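Local coordinates for transmembrane oligosaccharyl transferase (Archaeoglobus fulgidus, PDB 3WAJ), which is a membrane-embedded oligosaccharyl transferase of the STT3/AglB family, pairing a GT-C-type transmembrane region with a carboxy-terminal region built of mixed helices and strands, at residues I696-Y701 / Q803-E808; L682-G687 / I761-A766; Y211-G216 / I274-F279. One frame throughout, in Å; residues are numbered along the deposited sequence.

Contact 1: residues I696-Y701 / Q803-E808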
loop_
_atom_site.group_PDB
_atom_site.type_symbol
_atom_site.label_atom_id
_atom_site.label_comp_id
_atom_site.label_asym_id
_atom_site.label_seq_id
_atom_site.Cartn_x
_atom_site.Cartn_y
_atom_site.Cartn_z
ATOM N N ILE A 696 -25.333 6.379 -9.628
ATOM C CA ILE A 696 -26.262 5.317 -9.246
ATOM C C ILE A 696 -26.356 5.126 -7.741
ATOM O O ILE A 696 -27.316 4.520 -7.246
ATOM C CB ILE A 696 -25.928 3.980 -9.917
ATOM C CG1 ILE A 696 -24.526 3.520 -9.534
ATOM C CG2 ILE A 696 -26.066 4.096 -11.420
ATOM C CD1 ILE A 696 -24.127 2.200 -10.185
ATOM N N TYR A 697 -25.357 5.649 -7.029
ATOM C CA TYR A 697 -25.242 5.507 -5.573
ATOM C C TYR A 697 -24.216 6.493 -5.006
ATOM O O TYR A 697 -23.180 6.738 -5.631
ATOM C CB TYR A 697 -24.813 4.067 -5.235
ATOM C CG TYR A 697 -24.524 3.776 -3.768
ATOM C CD1 TYR A 697 -23.294 4.103 -3.190
ATOM C CD2 TYR A 697 -25.459 3.113 -2.972
ATOM C CE1 TYR A 697 -23.020 3.806 -1.847
ATOM C CE2 TYR A 697 -25.193 2.818 -1.639
ATOM C CZ TYR A 697 -23.975 3.166 -1.084
ATOM O OH TYR A 697 -23.713 2.876 0.231
ATOM N N GLU A 698 -24.489 7.047 -3.827
ATOM C CA GLU A 698 -23.441 7.717 -3.039
ATOM C C GLU A 698 -23.545 7.307 -1.573
ATOM O O GLU A 698 -24.611 6.922 -1.095
ATOM C CB GLU A 698 -23.501 9.249 -3.157
ATOM C CG GLU A 698 -24.689 9.903 -2.430
ATOM C CD GLU A 698 -24.612 11.445 -2.425
ATOM O OE1 GLU A 698 -23.513 12.008 -2.655
ATOM O OE2 GLU A 698 -25.649 12.109 -2.184
ATOM N N SER A 699 -22.424 7.382 -0.865
ATOM C CA SER A 699 -22.388 7.078 0.562
ATOM C C SER A 699 -22.815 8.284 1.360
ATOM O O SER A 699 -23.116 9.346 0.811
ATOM C CB SER A 699 -20.969 6.760 0.983
ATOM O OG SER A 699 -20.134 7.888 0.797
ATOM N N ASP A 700 -22.787 8.111 2.674
ATOM C CA ASP A 700 -22.960 9.191 3.620
ATOM C C ASP A 700 -21.865 10.271 3.470
ATOM O O ASP A 700 -20.857 10.066 2.777
ATOM C CB ASP A 700 -22.928 8.603 5.028
ATOM C CG ASP A 700 -23.765 9.393 6.002
ATOM O OD1 ASP A 700 -24.144 10.542 5.662
ATOM O OD2 ASP A 700 -24.038 8.865 7.107
ATOM N N TYR A 701 -22.073 11.415 4.122
ATOM C CA TYR A 701 -21.165 12.561 4.043
ATOM C C TYR A 701 -19.826 12.280 4.718
ATOM O O TYR A 701 -19.729 11.361 5.542
ATOM C CB TYR A 701 -21.806 13.776 4.736
ATOM C CG TYR A 701 -22.991 14.348 3.992
ATOM C CD1 TYR A 701 -22.803 15.139 2.871
ATOM C CD2 TYR A 701 -24.297 14.107 4.422
ATOM C CE1 TYR A 701 -23.872 15.667 2.180
ATOM C CE2 TYR A 701 -25.388 14.638 3.732
ATOM C CZ TYR A 701 -25.157 15.413 2.611
ATOM O OH TYR A 701 -26.202 15.956 1.908
ATOM N N GLN A 803 -29.169 9.514 -0.429
ATOM C CA GLN A 803 -28.942 10.258 0.809
ATOM C C GLN A 803 -29.931 11.399 0.881
ATOM O O GLN A 803 -29.790 12.293 1.713
ATOM C CB GLN A 803 -27.526 10.835 0.855
ATOM C CG GLN A 803 -26.431 9.794 0.742
ATOM C CD GLN A 803 -26.474 8.788 1.867
ATOM O OE1 GLN A 803 -27.012 9.063 2.945
ATOM N NE2 GLN A 803 -25.909 7.612 1.628
ATOM N N ASN A 804 -30.920 11.363 -0.010
ATOM C CA ASN A 804 -31.938 12.404 -0.106
ATOM C C ASN A 804 -31.306 13.781 -0.279
ATOM O O ASN A 804 -31.658 14.741 0.416
ATOM C CB ASN A 804 -32.908 12.347 1.088
ATOM C CG ASN A 804 -33.655 11.010 1.179
ATOM O OD1 ASN A 804 -33.968 10.384 0.162
ATOM N ND2 ASN A 804 -33.926 10.564 2.403
ATOM N N ARG A 805 -30.346 13.840 -1.199
ATOM C CA ARG A 805 -29.715 15.083 -1.631
ATOM C C ARG A 805 -30.069 15.289 -3.091
ATOM O O ARG A 805 -30.166 14.317 -3.852
ATOM C CB ARG A 805 -28.198 14.988 -1.480
ATOM C CG ARG A 805 -27.420 16.126 -2.127
ATOM C CD ARG A 805 -25.925 15.992 -1.833
ATOM N NE ARG A 805 -25.307 14.872 -2.541
ATOM C CZ ARG A 805 -24.761 14.963 -3.754
ATOM N NH1 ARG A 805 -24.748 16.124 -4.389
ATOM N NH2 ARG A 805 -24.228 13.892 -4.335
ATOM N N THR A 806 -30.281 16.541 -3.488
ATOM C CA THR A 806 -30.579 16.837 -4.886
ATOM C C THR A 806 -29.494 17.674 -5.562
ATOM O O THR A 806 -28.722 18.376 -4.905
ATOM C CB THR A 806 -31.946 17.521 -5.049
ATOM O OG1 THR A 806 -31.930 18.788 -4.377
ATOM C CG2 THR A 806 -33.045 16.640 -4.481
ATOM N N PHE A 807 -29.446 17.585 -6.887
ATOM C CA PHE A 807 -28.583 18.440 -7.691
ATOM C C PHE A 807 -29.204 18.468 -9.063
ATOM O O PHE A 807 -30.041 17.616 -9.377
ATOM C CB PHE A 807 -27.133 17.911 -7.757
ATOM C CG PHE A 807 -27.004 16.524 -8.346
ATOM C CD1 PHE A 807 -26.885 15.412 -7.510
ATOM C CD2 PHE A 807 -27.000 16.325 -9.727
ATOM C CE1 PHE A 807 -26.768 14.116 -8.039
ATOM C CE2 PHE A 807 -26.882 15.032 -10.263
ATOM C CZ PHE A 807 -26.763 13.927 -9.407
ATOM N N GLU A 808 -28.811 19.436 -9.883
ATOM C CA GLU A 808 -29.357 19.534 -11.229
ATOM C C GLU A 808 -28.436 18.887 -12.252
ATOM O O GLU A 808 -27.227 19.162 -12.273
ATOM C CB GLU A 808 -29.609 21.002 -11.598
ATOM C CG GLU A 808 -30.780 21.629 -10.861
ATOM C CD GLU A 808 -32.088 20.901 -11.127
ATOM O OE1 GLU A 808 -32.455 20.716 -12.314
ATOM O OE2 GLU A 808 -32.740 20.499 -10.141
#
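Asp700 and Gln803 mark the nearest backbone approach, CA to CA 6.7 Å, where segment 696-701 has just left strand 693-698 and segment 803-808 is about to enter strand 806-814, and side chains bridge the gap. Glu698, its CG set between the backbone N and carbonyl carbon (chi1 72°), runs on extended to Arg805, whose chain bends at chi3 to present NE. The grip is side-on: Arg805 NE donates to Glu698 OE2 at 2.8 Å, on the syn lone pair, while Arg805 NH2 reaches Glu698 OE1 at 2.6 Å from above the carboxylate plane. The two planes stand 54° apart, so this salt bridge is not coplanar. Gly769 N and Thr801 OG1 bond the same carboxylate, at OE1 and OE2. Gln803 NE2 gives Glu698 O a 3.1 Å bond that is almost straight (176°) and lies in the amide plane of Gln803, and Gln803 CG rests 3.6 Å from Glu698 CG. Tyr701 OH approaches Arg805 CD at 3.8 Å. Strand 693-698, an outer strand of its mixed sheet, pairs with strand 771-776, with a classic beta bulge where Ile696 and Tyr697 both face Ile773; helix 501-513 packs against it, and strand 806-814 pairs with strand 792-800.

Contact 2: residues L682-G687 / I761-A766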
loop_
_atom_site.group_PDB
_atom_site.type_symbol
_atom_site.label_atom_id
_atom_site.label_comp_id
_atom_site.label_asym_id
_atom_site.label_seq_id
_atom_site.Cartn_x
_atom_site.Cartn_y
_atom_site.Cartn_z
ATOM N N LEU A 682 -17.385 14.527 -12.395
ATOM C CA LEU A 682 -17.983 13.411 -11.685
ATOM C C LEU A 682 -18.236 13.748 -10.211
ATOM O O LEU A 682 -19.371 13.725 -9.734
ATOM C CB LEU A 682 -17.090 12.164 -11.811
ATOM C CG LEU A 682 -17.172 11.469 -13.175
ATOM C CD1 LEU A 682 -16.060 10.415 -13.352
ATOM C CD2 LEU A 682 -18.550 10.827 -13.349
ATOM N N HIS A 683 -17.181 14.078 -9.483
ATOM C CA HIS A 683 -17.351 14.220 -8.056
ATOM C C HIS A 683 -17.879 15.585 -7.664
ATOM O O HIS A 683 -18.680 15.683 -6.732
ATOM C CB HIS A 683 -16.080 13.883 -7.279
ATOM C CG HIS A 683 -16.360 13.348 -5.914
ATOM N ND1 HIS A 683 -16.180 12.021 -5.584
ATOM C CD2 HIS A 683 -16.836 13.955 -4.804
ATOM C CE1 HIS A 683 -16.527 11.841 -4.319
ATOM N NE2 HIS A 683 -16.931 12.999 -3.824
ATOM N N LEU A 684 -17.448 16.636 -8.361
ATOM C CA LEU A 684 -17.835 17.989 -7.951
ATOM C C LEU A 684 -19.181 18.374 -8.551
ATOM O O LEU A 684 -20.056 18.855 -7.845
ATOM C CB LEU A 684 -16.756 19.023 -8.290
ATOM C CG LEU A 684 -16.905 20.389 -7.603
ATOM C CD1 LEU A 684 -15.609 20.817 -6.958
ATOM C CD2 LEU A 684 -17.403 21.470 -8.566
ATOM N N PHE A 685 -19.360 18.130 -9.846
ATOM C CA PHE A 685 -20.627 18.451 -10.505
ATOM C C PHE A 685 -21.632 17.290 -10.512
ATOM O O PHE A 685 -22.688 17.391 -11.147
ATOM C CB PHE A 685 -20.376 18.952 -11.943
ATOM C CG PHE A 685 -19.534 20.203 -12.016
ATOM C CD1 PHE A 685 -20.089 21.452 -11.756
ATOM C CD2 PHE A 685 -18.195 20.132 -12.342
ATOM C CE1 PHE A 685 -19.316 22.606 -11.824
ATOM C CE2 PHE A 685 -17.419 21.277 -12.410
ATOM C CZ PHE A 685 -17.982 22.516 -12.150
ATOM N N ASP A 686 -21.303 16.196 -9.818
ATOM C CA ASP A 686 -22.207 15.050 -9.697
ATOM C C ASP A 686 -22.563 14.457 -11.051
ATOM O O ASP A 686 -23.626 13.869 -11.238
ATOM C CB ASP A 686 -23.472 15.434 -8.884
ATOM C CG ASP A 686 -23.156 15.698 -7.402
ATOM O OD1 ASP A 686 -22.386 14.898 -6.813
ATOM O OD2 ASP A 686 -23.624 16.730 -6.853
ATOM N N GLY A 687 -21.653 14.632 -11.996
ATOM C CA GLY A 687 -21.800 14.063 -13.317
ATOM C C GLY A 687 -22.580 14.946 -14.261
ATOM O O GLY A 687 -22.917 14.525 -15.366
ATOM N N ILE A 761 -22.210 25.207 -16.501
ATOM C CA ILE A 761 -22.776 24.199 -15.608
ATOM C C ILE A 761 -22.869 24.724 -14.171
ATOM O O ILE A 761 -21.851 25.071 -13.569
ATOM C CB ILE A 761 -21.907 22.926 -15.625
ATOM C CG1 ILE A 761 -21.974 22.247 -16.999
ATOM C CG2 ILE A 761 -22.289 21.980 -14.493
ATOM C CD1 ILE A 761 -23.335 21.679 -17.370
ATOM N N PRO A 762 -24.091 24.796 -13.610
ATOM C CA PRO A 762 -24.182 25.322 -12.236
ATOM C C PRO A 762 -23.931 24.223 -11.233
ATOM O O PRO A 762 -24.097 23.054 -11.589
ATOM C CB PRO A 762 -25.637 25.788 -12.129
ATOM C CG PRO A 762 -26.378 24.882 -13.081
ATOM C CD PRO A 762 -25.420 24.607 -14.226
ATOM N N VAL A 763 -23.548 24.595 -10.009
ATOM C CA VAL A 763 -23.323 23.636 -8.938
ATOM C C VAL A 763 -23.762 24.250 -7.604
ATOM O O VAL A 763 -23.479 25.417 -7.325
ATOM C CB VAL A 763 -21.832 23.211 -8.875
ATOM C CG1 VAL A 763 -20.945 24.414 -8.580
ATOM C CG2 VAL A 763 -21.612 22.109 -7.836
ATOM N N LYS A 764 -24.466 23.482 -6.777
ATOM C CA LYS A 764 -24.859 24.021 -5.481
ATOM C C LYS A 764 -23.692 23.983 -4.507
ATOM O O LYS A 764 -22.883 23.045 -4.521
ATOM C CB LYS A 764 -26.094 23.311 -4.909
ATOM C CG LYS A 764 -27.373 23.754 -5.579
ATOM C CD LYS A 764 -28.621 23.247 -4.868
ATOM C CE LYS A 764 -28.694 21.726 -4.849
ATOM N NZ LYS A 764 -30.083 21.249 -4.571
ATOM N N ILE A 765 -23.601 25.023 -3.678
ATOM C CA ILE A 765 -22.571 25.086 -2.647
ATOM C C ILE A 765 -23.040 24.248 -1.455
ATOM O O ILE A 765 -23.844 24.699 -0.642
ATOM C CB ILE A 765 -22.233 26.545 -2.286
ATOM C CG1 ILE A 765 -21.685 27.235 -3.535
ATOM C CG2 ILE A 765 -21.218 26.601 -1.135
ATOM C CD1 ILE A 765 -21.267 28.647 -3.322
ATOM N N ALA A 766 -22.553 23.007 -1.398
ATOM C CA ALA A 766 -23.013 21.996 -0.443
ATOM C C ALA A 766 -22.076 20.800 -0.447
ATOM O O ALA A 766 -21.451 20.509 -1.472
ATOM C CB ALA A 766 -24.420 21.540 -0.794
HETATM O O HOH W 1 -23.829 19.975 -10.262
#
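Leu684 and Phe685, where helix 678-684 gives way to loop, pack against Ile761 and Val763 of the extended loop that leads from helix 740-755 to strand 771-776. In plain terms, an aromatic ring that follows a helix packs on an extended loop through apolar contacts. The backbones come closest at Phe685 and Val763, whose CA atoms are 6.1 Å apart, just past the wider pi-type turn at 682-684. Phe685 has its CG anti to the carbonyl carbon, beside the backbone N (chi1 -61°), and the CD1-CE1 side of its ring meets the loop. The Ile761 side chain crosses that of Phe685 obliquely and touches with its branch methyl, CG2 of Ile761 lying 3.6 Å from Phe685 CD1. That methyl stands anti to Ile761 N, while the longer branch of the side chain leads away from the ring. The Val763 side chain crosses that of Phe685 at about a right angle and offers its branch point, CB of Val763 being 3.8 Å from Phe685 CD1. Leu684 meets the same ring differently: its CD2 sits 3.7 Å above the plane, over the centre of one face. Tyr751 of helix 740-755 adds an edge-to-face partner, so the ring is held between the neighbouring Leu684, the loop and a second helix. A water 3.0 Å from Phe685 O also approaches Pro762 O, but the second bond is weak and other acceptors compete for its protons. Val763 CG2 comes to 3.6 Å from Leu684 O.

Contact 3: residues Y211-G216 / I274-F279. With SO4 (sulfate ion), chain C.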
loop_
_atom_site.group_PDB
_atom_site.type_symbol
_atom_site.label_atom_id
_atom_site.label_comp_id
_atom_site.label_asym_id
_atom_site.label_seq_id
_atom_site.Cartn_x
_atom_site.Cartn_y
_atom_site.Cartn_z
ATOM N N TYR A 211 11.888 -17.271 4.697
ATOM C CA TYR A 211 12.099 -15.854 4.382
ATOM C C TYR A 211 11.771 -15.537 2.907
ATOM O O TYR A 211 10.940 -14.673 2.618
ATOM C CB TYR A 211 13.529 -15.433 4.763
ATOM C CG TYR A 211 13.837 -13.974 4.533
ATOM C CD1 TYR A 211 12.903 -12.992 4.820
ATOM C CD2 TYR A 211 15.066 -13.576 4.038
ATOM C CE1 TYR A 211 13.180 -11.656 4.606
ATOM C CE2 TYR A 211 15.353 -12.235 3.824
ATOM C CZ TYR A 211 14.404 -11.283 4.110
ATOM O OH TYR A 211 14.674 -9.951 3.897
ATOM N N VAL A 212 12.397 -16.247 1.973
ATOM C CA VAL A 212 12.106 -16.044 0.547
ATOM C C VAL A 212 10.650 -16.390 0.231
ATOM O O VAL A 212 10.039 -15.795 -0.649
ATOM C CB VAL A 212 13.057 -16.878 -0.363
ATOM C CG1 VAL A 212 12.889 -16.490 -1.833
ATOM C CG2 VAL A 212 14.518 -16.711 0.058
ATOM N N LEU A 213 10.082 -17.349 0.954
ATOM C CA LEU A 213 8.691 -17.740 0.690
ATOM C C LEU A 213 7.705 -16.707 1.258
ATOM O O LEU A 213 6.525 -16.703 0.903
ATOM C CB LEU A 213 8.395 -19.161 1.192
ATOM C CG LEU A 213 9.112 -20.314 0.477
ATOM C CD1 LEU A 213 8.571 -21.692 0.892
ATOM C CD2 LEU A 213 9.021 -20.142 -1.032
ATOM N N SER A 214 8.192 -15.825 2.131
ATOM C CA SER A 214 7.367 -14.724 2.644
ATOM C C SER A 214 7.475 -13.514 1.741
ATOM O O SER A 214 6.546 -12.720 1.623
ATOM C CB SER A 214 7.790 -14.319 4.056
ATOM O OG SER A 214 7.659 -15.387 4.954
ATOM N N TRP A 215 8.634 -13.387 1.109
ATOM C CA TRP A 215 8.961 -12.222 0.308
ATOM C C TRP A 215 10.006 -12.616 -0.749
ATOM O O TRP A 215 11.129 -13.018 -0.401
ATOM C CB TRP A 215 9.524 -11.150 1.234
ATOM C CG TRP A 215 9.686 -9.805 0.603
ATOM C CD1 TRP A 215 8.732 -9.095 -0.069
ATOM C CD2 TRP A 215 10.864 -8.987 0.621
ATOM N NE1 TRP A 215 9.249 -7.893 -0.481
ATOM C CE2 TRP A 215 10.562 -7.796 -0.062
ATOM C CE3 TRP A 215 12.154 -9.149 1.156
ATOM C CZ2 TRP A 215 11.494 -6.764 -0.243
ATOM C CZ3 TRP A 215 13.092 -8.120 0.988
ATOM C CH2 TRP A 215 12.752 -6.944 0.293
ATOM N N GLY A 216 9.639 -12.496 -2.026
ATOM C CA GLY A 216 10.480 -12.961 -3.126
ATOM C C GLY A 216 11.879 -12.362 -3.202
ATOM O O GLY A 216 12.826 -13.020 -3.653
ATOM N N ILE A 274 11.391 -10.186 -7.575
ATOM C CA ILE A 274 10.213 -10.058 -6.696
ATOM C C ILE A 274 9.162 -11.183 -6.871
ATOM O O ILE A 274 8.731 -11.804 -5.898
ATOM C CB ILE A 274 9.587 -8.613 -6.743
ATOM C CG1 ILE A 274 8.604 -8.395 -5.579
ATOM C CG2 ILE A 274 8.935 -8.325 -8.094
ATOM C CD1 ILE A 274 9.236 -8.503 -4.178
ATOM N N PHE A 275 8.786 -11.464 -8.110
ATOM C CA PHE A 275 7.947 -12.617 -8.426
ATOM C C PHE A 275 8.669 -13.960 -8.230
ATOM O O PHE A 275 9.908 -14.020 -8.187
ATOM C CB PHE A 275 7.432 -12.494 -9.858
ATOM C CG PHE A 275 6.586 -11.263 -10.091
ATOM C CD1 PHE A 275 5.258 -11.225 -9.653
ATOM C CD2 PHE A 275 7.116 -10.137 -10.726
ATOM C CE1 PHE A 275 4.454 -10.087 -9.856
ATOM C CE2 PHE A 275 6.320 -8.990 -10.935
ATOM C CZ PHE A 275 4.983 -8.967 -10.494
ATOM N N TYR A 276 7.895 -15.039 -8.121
ATOM C CA TYR A 276 8.465 -16.351 -7.809
ATOM C C TYR A 276 9.047 -17.070 -9.031
ATOM O O TYR A 276 8.360 -17.805 -9.743
ATOM C CB TYR A 276 7.481 -17.189 -6.970
ATOM C CG TYR A 276 7.494 -16.670 -5.558
ATOM C CD1 TYR A 276 8.378 -17.190 -4.614
ATOM C CD2 TYR A 276 6.704 -15.583 -5.191
ATOM C CE1 TYR A 276 8.440 -16.683 -3.326
ATOM C CE2 TYR A 276 6.759 -15.060 -3.904
ATOM C CZ TYR A 276 7.627 -15.611 -2.977
ATOM O OH TYR A 276 7.679 -15.094 -1.701
ATOM N N SER A 277 10.340 -16.825 -9.245
ATOM C CA SER A 277 11.020 -17.158 -10.487
ATOM C C SER A 277 12.227 -18.040 -10.203
ATOM O O SER A 277 12.586 -18.253 -9.042
ATOM C CB SER A 277 11.445 -15.879 -11.220
ATOM O OG SER A 277 12.536 -15.245 -10.595
ATOM N N PRO A 278 12.846 -18.596 -11.258
ATOM C CA PRO A 278 13.995 -19.427 -10.880
ATOM C C PRO A 278 15.261 -18.618 -10.570
ATOM O O PRO A 278 16.266 -19.210 -10.169
ATOM C CB PRO A 278 14.183 -20.358 -12.087
ATOM C CG PRO A 278 13.572 -19.627 -13.238
ATOM C CD PRO A 278 12.463 -18.760 -12.678
ATOM N N PHE A 279 15.208 -17.298 -10.731
ATOM C CA PHE A 279 16.316 -16.440 -10.312
ATOM C C PHE A 279 16.691 -16.693 -8.846
ATOM O O PHE A 279 17.865 -16.874 -8.503
ATOM C CB PHE A 279 15.967 -14.959 -10.486
ATOM C CG PHE A 279 17.035 -14.036 -9.964
ATOM C CD1 PHE A 279 16.832 -13.300 -8.809
ATOM C CD2 PHE A 279 18.268 -13.934 -10.615
ATOM C CE1 PHE A 279 17.827 -12.453 -8.312
ATOM C CE2 PHE A 279 19.266 -13.093 -10.123
ATOM C CZ PHE A 279 19.049 -12.357 -8.971
HETATM S S SO4 C . 5.956 -5.497 -1.278
HETATM O O1 SO4 C . 4.529 -5.834 -1.363
HETATM O O2 SO4 C . 6.529 -5.602 -2.623
HETATM O O3 SO4 C . 6.085 -4.130 -0.772
HETATM O O4 SO4 C . 6.690 -6.398 -0.381
HETATM O O HOH W 2 7.403 -11.215 -3.279
#
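Tyr276 has CG anti to the carbonyl carbon, beside the backbone N (chi1 -76°), and its ring carries OH on to Val212, while Trp215 approaches Ile274 with CG anti to its own backbone N (chi1 -170°). The contact joins the end of helix 199-214, in the GT-C transmembrane region, to the loop that leads into helix 278-303, where Ser277 is the N-cap residue. Tyr276 OH donates to Val212 O over 2.7 Å, in the carbonyl plane and with a C=O...donor angle of 148°; the acceptor lies near the plane of the phenol ring, at its edge. A buried hydroxyl thus finds its acceptor in the last turn of the helix. Past that turn, Gly216 draws its bare CA to 3.5 Å from Ile274 O in a nearly straight CA-H...O contact. A water accepts from Gly216 N at 2.9 Å and sits 3.0 Å from Ile274 O, although other acceptors compete for its protons. The Trp215 indole and Ile274 cross obliquely, with Trp215 NE1 3.7 Å from Ile274 CD1. Trp215 NE1 also makes a weak hydrogen bond of 3.0 Å to O4 of a sulfate ion, probably from the crystallisation liquor, which His81, His162 and Arg426 also bind. Beside the tyrosine, and at about a right angle to it, Leu213 brings CD2 to 4.2 Å from Tyr276 CE1.

How the contacts relate
Contacts 1 and 2 form one neighbourhood, with centres 11 Å apart and segments that alternate along the chain. Their direct tie is a salt bridge of 2.8 Å from Arg805 NH1 to Asp686 OD2, which gives the arginine of contact 1 a second acidic partner. Lys764 NZ adds a weak hydrogen bond to Thr806 OG1. Contact 3 is remote, its centre 46 Å from that of contact 1 and 48 Å from that of contact 2, on the opposite side of the chain's centre. It is the one near the metal: the side chain of Trp215 is about 8 Å from the zinc ion bound by Asp47, Asp161 and His163.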